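Local atomic coordinates of quinone oxidoreductase 1 (Escherichia coli, PDB entry 1QOR), a protein that reduces quinones to semiquinones in one-electron steps at the expense of NADPH, working as a homodimer. Residues Val128-Leu132 and Arg133-Glu137; Asn254-Gly257 and Ser258-Val261; Arg219-Trp222 and Glu223-Leu226. One frame throughout, in Å; residues are numbered along the deposited sequence.

Contact 1: residues Val128-Leu132 and Arg133-Glu137; sequences VYYLL and RKTYE. With NDP (NADPH dihydro-nicotinamide-adenine-dinucleotide phosphate), chain D.
Tyr-129 and Tyr-130 give their carbonyl oxygens to the closing turn of helix 115-135: Arg-133 N bonds to Tyr-129 O in the ordinary i to i+4 way, while Tyr-130 O is shared by Lys-134 N and Thr-135 N. That second bond, i to i+5 and 2.9 Å from Thr-135 N to Tyr-130 O, marks a wider pi-type turn at the C-terminal end of the helix. The two donors approach the Tyr-130 oxygen from opposite faces of its carbonyl plane, the bond from Thr-135 being the straighter at 165°.

On the outer side, the aliphatic parts of Arg-133 and Lys-134 lie against Tyr-129. Arg-133 CG is 3.8 Å from Tyr-129 CD1, and the guanidinium is turned 73° from the ring plane. Lys-134 reaches the phenol end, where a water is hydrogen-bonded to Tyr-129 OH and weakly accepts from Lys-134 NZ. The chain of Arg-133, bent at chi2 and again at chi3, doubles back so that NE and NH2 both grip Leu-132 O from one face of its carbonyl, each at 3.0 Å; the NE bond comes from well above that plane. Two nitrogens on one oxygen fix the rotation of the guanidinium.

The inner side faces the cofactor. Tyr-130, an NADP-binding residue, carries its ring between the backbone N and the carbonyl carbon (chi1 84°), beside Thr-135, whose OG1 sits at the ring edge 3.2 Å from Tyr-130 CD1. Tyr-269 stacks on the same ring, and Thr-135 O accepts a bond from Tyr-260 OH of the second subunit. At the far end of the ring, Tyr-130 OH donates to the nicotinamide carboxamide oxygen, O7N of NADPH, across 2.6 Å.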
# COMPACT_ATOMS: atom_id res chain seq x y z
N VAL A 128 -3.72 18.31 4.34
CA VAL A 128 -2.97 18.01 5.56
C VAL A 128 -3.88 17.31 6.55
O VAL A 128 -3.48 16.35 7.21
CB VAL A 128 -2.30 19.27 6.17
CG1 VAL A 128 -1.86 19.01 7.61
CG2 VAL A 128 -1.13 19.68 5.31
N TYR A 129 -5.13 17.74 6.60
CA TYR A 129 -6.05 17.11 7.52
C TYR A 129 -6.25 15.61 7.22
O TYR A 129 -6.12 14.78 8.14
CB TYR A 129 -7.40 17.85 7.51
CG TYR A 129 -8.48 17.14 8.30
CD1 TYR A 129 -8.52 17.20 9.69
CD2 TYR A 129 -9.48 16.40 7.64
CE1 TYR A 129 -9.49 16.57 10.40
CE2 TYR A 129 -10.48 15.75 8.35
CZ TYR A 129 -10.48 15.86 9.72
OH TYR A 129 -11.53 15.34 10.43
N TYR A 130 -6.59 15.23 5.98
CA TYR A 130 -6.83 13.79 5.77
C TYR A 130 -5.53 13.00 5.88
O TYR A 130 -5.50 11.90 6.42
CB TYR A 130 -7.61 13.47 4.48
CG TYR A 130 -6.77 13.38 3.22
CD1 TYR A 130 -5.95 12.28 2.98
CD2 TYR A 130 -6.83 14.38 2.25
CE1 TYR A 130 -5.19 12.19 1.77
CE2 TYR A 130 -6.09 14.30 1.07
CZ TYR A 130 -5.28 13.21 0.82
OH TYR A 130 -4.56 13.16 -0.39
N LEU A 131 -4.44 13.57 5.39
CA LEU A 131 -3.15 12.89 5.51
C LEU A 131 -2.74 12.51 6.96
O LEU A 131 -2.37 11.38 7.21
CB LEU A 131 -2.07 13.77 4.91
CG LEU A 131 -1.95 13.84 3.40
CD1 LEU A 131 -0.79 14.77 3.04
CD2 LEU A 131 -1.72 12.45 2.82
N LEU A 132 -2.85 13.45 7.91
CA LEU A 132 -2.41 13.24 9.30
C LEU A 132 -3.44 12.65 10.25
O LEU A 132 -3.11 12.21 11.38
CB LEU A 132 -1.94 14.57 9.89
CG LEU A 132 -0.83 15.32 9.14
CD1 LEU A 132 -0.32 16.49 9.96
CD2 LEU A 132 0.31 14.38 8.87
N ARG A 133 -4.70 12.71 9.82
CA ARG A 133 -5.79 12.21 10.63
C ARG A 133 -6.51 11.01 10.03
O ARG A 133 -7.06 10.23 10.77
CB ARG A 133 -6.79 13.34 10.88
CG ARG A 133 -6.16 14.73 11.27
CD ARG A 133 -5.90 14.81 12.76
NE ARG A 133 -4.79 13.96 13.11
CZ ARG A 133 -4.67 13.22 14.21
NH1 ARG A 133 -5.63 13.22 15.15
NH2 ARG A 133 -3.63 12.39 14.30
N LYS A 134 -6.50 10.82 8.71
CA LYS A 134 -7.24 9.71 8.12
C LYS A 134 -6.39 8.64 7.45
O LYS A 134 -6.59 7.45 7.69
CB LYS A 134 -8.24 10.22 7.08
CG LYS A 134 -9.16 11.34 7.52
CD LYS A 134 -9.99 10.94 8.70
CE LYS A 134 -11.27 11.80 8.78
NZ LYS A 134 -11.88 11.73 10.16
N THR A 135 -5.51 9.04 6.56
CA THR A 135 -4.67 8.07 5.84
C THR A 135 -3.86 7.23 6.84
O THR A 135 -3.66 6.01 6.66
CB THR A 135 -3.75 8.81 4.88
OG1 THR A 135 -4.56 9.57 3.97
CG2 THR A 135 -2.84 7.84 4.13
N TYR A 136 -3.40 7.90 7.88
CA TYR A 136 -2.64 7.28 8.95
C TYR A 136 -2.84 8.27 10.11
O TYR A 136 -2.75 9.48 9.91
CB TYR A 136 -1.18 7.17 8.55
CG TYR A 136 -0.30 6.71 9.68
CD1 TYR A 136 0.22 7.62 10.61
CD2 TYR A 136 0.03 5.38 9.81
CE1 TYR A 136 1.05 7.21 11.62
CE2 TYR A 136 0.86 4.96 10.81
CZ TYR A 136 1.37 5.88 11.72
OH TYR A 136 2.19 5.43 12.72
N GLU A 137 -3.17 7.77 11.30
CA GLU A 137 -3.40 8.65 12.42
C GLU A 137 -2.14 8.97 13.24
O GLU A 137 -1.72 8.18 14.06
CB GLU A 137 -4.46 8.06 13.30
CG GLU A 137 -4.86 8.97 14.39
CD GLU A 137 -5.99 8.38 15.21
OE1 GLU A 137 -5.89 7.18 15.57
OE2 GLU A 137 -6.97 9.11 15.48
PA NDP D . 4.94 23.23 -3.04
O1A NDP D . 4.65 24.65 -2.72
O2A NDP D . 5.24 22.30 -1.92
O5B NDP D . 6.02 23.12 -4.15
C5B NDP D . 6.66 21.92 -4.48
C4B NDP D . 7.93 21.82 -3.70
O4B NDP D . 8.31 20.47 -3.93
C3B NDP D . 9.12 22.66 -4.18
O3B NDP D . 9.04 23.99 -3.60
C2B NDP D . 10.31 21.77 -3.84
O2B NDP D . 10.78 22.14 -2.55
C1B NDP D . 9.72 20.30 -3.88
N9A NDP D . 10.40 19.66 -5.02
C8A NDP D . 11.26 18.65 -4.99
N7A NDP D . 11.70 18.38 -6.23
C5A NDP D . 11.07 19.25 -6.99
C6A NDP D . 11.24 19.37 -8.37
N6A NDP D . 12.06 18.60 -9.07
N1A NDP D . 10.53 20.34 -8.95
C2A NDP D . 9.69 21.16 -8.26
N3A NDP D . 9.54 21.04 -6.94
C4A NDP D . 10.25 20.07 -6.28
O3 NDP D . 3.57 22.74 -3.69
PN NDP D . 2.11 22.44 -3.17
O1N NDP D . 1.96 22.74 -1.70
O2N NDP D . 1.13 23.04 -4.14
O5D NDP D . 2.10 20.81 -3.39
C5D NDP D . 3.02 19.90 -2.81
C4D NDP D . 2.86 18.53 -3.38
O4D NDP D . 1.63 17.93 -2.92
C3D NDP D . 2.80 18.51 -4.91
O3D NDP D . 3.55 17.39 -5.41
C2D NDP D . 1.29 18.34 -5.16
O2D NDP D . 1.03 17.79 -6.42
C1D NDP D . 0.86 17.40 -4.07
N1N NDP D . -0.52 17.44 -3.52
C2N NDP D . -1.22 16.27 -3.37
C3N NDP D . -2.50 16.33 -2.84
C7N NDP D . -3.31 15.06 -2.62
O7N NDP D . -4.43 15.10 -2.11
N7N NDP D . -2.72 13.95 -3.01
C4N NDP D . -3.08 17.53 -2.46
C5N NDP D . -2.34 18.72 -2.61
C6N NDP D . -1.07 18.65 -3.15
P2B NDP D . 12.37 21.93 -2.12
O1X NDP D . 12.39 22.16 -0.66
O2X NDP D . 12.70 20.54 -2.49
O3X NDP D . 13.08 22.93 -2.93
O HOH W 1 -14.28 14.02 9.25

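Contact 2: residues Asn254-Gly257 and Ser258-Val261; sequences NQKG and SLYV
Lys-256 and Leu-259 make the tight side of this turn, which takes the chain out of helix 251-255 towards strand 260-262. Leu-259 CD1 presses on Lys-256 CB at 3.4 Å, closer than carbon atoms usually sit, and Leu-259 CG lies 3.6 Å from Lys-256 O. The leucine branch comes round the turn with CG opposite its own carbonyl carbon (chi1 -55°), which lays it against the Lys-256 peptide. Leu-226 of helix 222-227 packs on both side chains, while the lysine chain bends away to a salt bridge between NZ and Asp-227.

Across the turn the fit is looser and wetter. Asn-254 ND2 and Ser-258 OG stand 4.2 Å apart, and a water joins this side of the turn: it donates to Asn-254 O at 2.8 Å and hydrogen-bonds Ser-258 OG at 2.7 Å. The serine hydroxyl also meets Ser-265 N of the second subunit, so this wetter side borders the dimer interface.

Asn-254 O takes two backbone bonds from one face of its carbonyl plane, from Gly-257 N and, longer at 3.3 Å, from Ser-258 N. Gly-257 has a positive phi of 116°, where a side chain would jam against the preceding carbonyl oxygen. This is a Schellman motif, closing the helix of a beta-alpha-beta unit in the Rossmann-type domain.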
# COMPACT_ATOMS: atom_id res chain seq x y z
N ASN A 254 8.39 -5.96 -0.58
CA ASN A 254 8.68 -7.17 0.20
C ASN A 254 10.11 -7.03 0.75
O ASN A 254 10.34 -7.12 1.97
CB ASN A 254 8.58 -8.39 -0.73
CG ASN A 254 8.82 -9.72 -0.00
OD1 ASN A 254 8.77 -10.78 -0.64
ND2 ASN A 254 9.02 -9.69 1.30
N GLN A 255 11.05 -6.79 -0.16
CA GLN A 255 12.44 -6.65 0.21
C GLN A 255 12.65 -5.59 1.27
O GLN A 255 13.35 -5.81 2.23
CB GLN A 255 13.25 -6.25 -0.99
CG GLN A 255 13.33 -7.28 -2.03
CD GLN A 255 13.89 -6.68 -3.31
OE1 GLN A 255 13.50 -7.07 -4.43
NE2 GLN A 255 14.77 -5.68 -3.14
N LYS A 256 11.99 -4.45 1.10
CA LYS A 256 12.13 -3.35 2.02
C LYS A 256 11.43 -3.55 3.36
O LYS A 256 11.44 -2.63 4.18
CB LYS A 256 11.69 -2.06 1.35
CG LYS A 256 12.85 -1.20 0.83
CD LYS A 256 13.67 -1.86 -0.23
CE LYS A 256 15.07 -1.24 -0.35
NZ LYS A 256 15.01 0.10 -1.00
N GLY A 257 10.84 -4.72 3.61
CA GLY A 257 10.17 -4.96 4.88
C GLY A 257 8.67 -5.20 4.92
O GLY A 257 8.05 -4.95 5.98
N SER A 258 8.07 -5.73 3.84
CA SER A 258 6.62 -5.98 3.78
C SER A 258 5.88 -4.66 4.06
O SER A 258 4.98 -4.58 4.88
CB SER A 258 6.21 -7.02 4.82
OG SER A 258 6.80 -8.29 4.53
N LEU A 259 6.28 -3.63 3.32
CA LEU A 259 5.74 -2.30 3.47
C LEU A 259 4.38 -2.14 2.78
O LEU A 259 3.98 -2.99 1.96
CB LEU A 259 6.71 -1.31 2.82
CG LEU A 259 8.18 -1.34 3.29
CD1 LEU A 259 9.05 -0.35 2.51
CD2 LEU A 259 8.20 -1.02 4.79
N TYR A 260 3.65 -1.10 3.21
CA TYR A 260 2.40 -0.72 2.60
C TYR A 260 2.66 0.61 1.84
O TYR A 260 3.58 1.38 2.18
CB TYR A 260 1.30 -0.46 3.59
CG TYR A 260 0.83 -1.64 4.40
CD1 TYR A 260 1.62 -2.18 5.41
CD2 TYR A 260 -0.48 -2.13 4.25
CE1 TYR A 260 1.11 -3.16 6.26
CE2 TYR A 260 -0.99 -3.12 5.10
CZ TYR A 260 -0.19 -3.61 6.09
OH TYR A 260 -0.69 -4.55 6.92
N VAL A 261 1.95 0.80 0.74
CA VAL A 261 2.03 2.05 0.00
C VAL A 261 0.61 2.43 -0.46
O VAL A 261 -0.23 1.56 -0.74
CB VAL A 261 3.09 2.01 -1.13
CG1 VAL A 261 2.83 0.89 -2.04
CG2 VAL A 261 3.05 3.33 -1.93
O HOH W 2 9.44 -8.83 4.03

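Contact 3: residues Arg219-Trp222 and Glu223-Leu226; sequences RDTW and ERSL
Trp-222 lies on helix 222-227, and the side chain of Leu-226, one turn on, rises over one face of its indole. Leu-226 CD1 stands 3.9 Å from the centroid of the six-membered ring, 30° off its normal, a CH-pi contact displaced towards the rim, with Trp-222 CZ2 and CE2 both 3.6 Å from Leu-226 CD1. The indole is swung back opposite its own backbone N (chi1 176°), which places the ring beside the helix, where Met-235 and Val-245 also pack on it and Leu-250 of the second subunit adds a contact. Leu-226 N to Trp-222 O ties the same two residues through the backbone.

The polar edge of the ring is served by water. One molecule lies in the indole plane, accepts from Trp-222 NE1 at 2.9 Å and donates to Glu-223 OE2, while the glutamate carboxylate is turned 81° from the ring, with OE1 near CD1.

Thr-221 is the other anchor. Its carbonyl oxygen receives Ser-225 N at 2.8 Å, while its own OG1 and Ser-225 OG both bond to Asp-215, at the end of strand 210-215. Arg-224 folds back past the threonine methyl, NH2 being 3.4 Å from Thr-221 CG2, and donates to Asp-220 O at 3.1 Å. It comes from above that carbonyl plane, though the oxygen lies in the plane of the guanidinium. A second water fills in between Asp-220 O, Arg-224 N and Arg-224 NE.

The chemistry thus divides the work: the indole and Leu-226 pack together on Met-235 of the sheet, whereas the Asp-220 carbonyl is satisfied jointly by the arginine and a water.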
# COMPACT_ATOMS: atom_id res chain seq x y z
N ARG A 219 9.31 10.74 -7.85
CA ARG A 219 10.44 10.07 -8.48
C ARG A 219 11.81 10.14 -7.79
O ARG A 219 12.40 9.09 -7.47
CB ARG A 219 10.53 10.55 -9.92
CG ARG A 219 11.74 10.17 -10.71
CD ARG A 219 11.56 10.75 -12.09
NE ARG A 219 12.83 11.13 -12.71
CZ ARG A 219 13.44 12.31 -12.57
NH1 ARG A 219 12.91 13.30 -11.81
NH2 ARG A 219 14.59 12.53 -13.22
N ASP A 220 12.26 11.36 -7.51
CA ASP A 220 13.59 11.56 -6.89
C ASP A 220 13.84 10.93 -5.53
O ASP A 220 14.95 10.50 -5.26
CB ASP A 220 13.98 13.04 -6.86
CG ASP A 220 14.26 13.61 -8.24
OD1 ASP A 220 14.32 12.84 -9.25
OD2 ASP A 220 14.43 14.85 -8.35
N THR A 221 12.79 10.75 -4.73
CA THR A 221 12.96 10.25 -3.38
C THR A 221 12.40 8.87 -3.08
O THR A 221 12.56 8.35 -1.96
CB THR A 221 12.32 11.24 -2.37
OG1 THR A 221 10.98 11.59 -2.82
CG2 THR A 221 13.16 12.51 -2.27
N TRP A 222 11.77 8.27 -4.08
CA TRP A 222 11.16 6.97 -3.94
C TRP A 222 11.96 5.92 -3.15
O TRP A 222 11.51 5.39 -2.15
CB TRP A 222 10.75 6.43 -5.34
CG TRP A 222 10.16 5.00 -5.35
CD1 TRP A 222 10.75 3.89 -5.88
CD2 TRP A 222 8.93 4.56 -4.74
NE1 TRP A 222 9.96 2.80 -5.64
CE2 TRP A 222 8.84 3.17 -4.94
CE3 TRP A 222 7.88 5.20 -4.05
CZ2 TRP A 222 7.76 2.40 -4.48
CZ3 TRP A 222 6.79 4.44 -3.60
CH2 TRP A 222 6.74 3.04 -3.81
N GLU A 223 13.14 5.60 -3.65
CA GLU A 223 13.97 4.59 -3.03
C GLU A 223 14.47 5.03 -1.62
O GLU A 223 14.39 4.25 -0.65
CB GLU A 223 15.12 4.24 -3.98
CG GLU A 223 15.07 2.78 -4.51
CD GLU A 223 14.48 2.65 -5.94
OE1 GLU A 223 14.37 3.70 -6.65
OE2 GLU A 223 14.14 1.48 -6.36
N ARG A 224 14.91 6.29 -1.51
CA ARG A 224 15.36 6.81 -0.22
C ARG A 224 14.25 6.74 0.85
O ARG A 224 14.48 6.21 1.95
CB ARG A 224 15.95 8.24 -0.37
CG ARG A 224 17.34 8.19 -1.01
CD ARG A 224 17.98 9.55 -1.31
NE ARG A 224 17.21 10.33 -2.26
CZ ARG A 224 17.31 11.65 -2.42
NH1 ARG A 224 18.19 12.35 -1.70
NH2 ARG A 224 16.46 12.30 -3.20
N SER A 225 13.01 7.08 0.47
CA SER A 225 11.91 7.02 1.41
C SER A 225 11.59 5.61 1.89
O SER A 225 11.32 5.39 3.09
CB SER A 225 10.69 7.67 0.80
OG SER A 225 10.90 9.08 0.68
N LEU A 226 11.62 4.63 0.97
CA LEU A 226 11.34 3.25 1.37
C LEU A 226 12.40 2.78 2.39
O LEU A 226 12.10 2.04 3.34
CB LEU A 226 11.29 2.33 0.14
CG LEU A 226 10.15 2.63 -0.86
CD1 LEU A 226 10.22 1.64 -2.02
CD2 LEU A 226 8.77 2.55 -0.20
O HOH W 3 15.78 8.07 -3.75
O HOH W 4 11.38 1.01 -7.36

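How the contacts relate
Along the chain the order is contact 1, contact 3, contact 2. Contacts 3 and 2 are neighbours in the Rossmann-type nucleotide-binding domain, centres about 13 Å apart, and they touch: helix 222-227 lies against the turn that leads into strand 260-262, within this chain an outermost strand of the six-stranded parallel sheet, with Val-261 meeting Trp-222. Contact 1, at the end of helix 115-135, stands about 21 Å between centres from each. It reaches the nicotinamide end of NADPH, and in contact 3 the side chain of Asp-220 comes within about 4 Å of the cofactor. Contacts 1 and 2 both touch the second subunit, where Tyr-260 and Val-261 extend the sheet across the dimer.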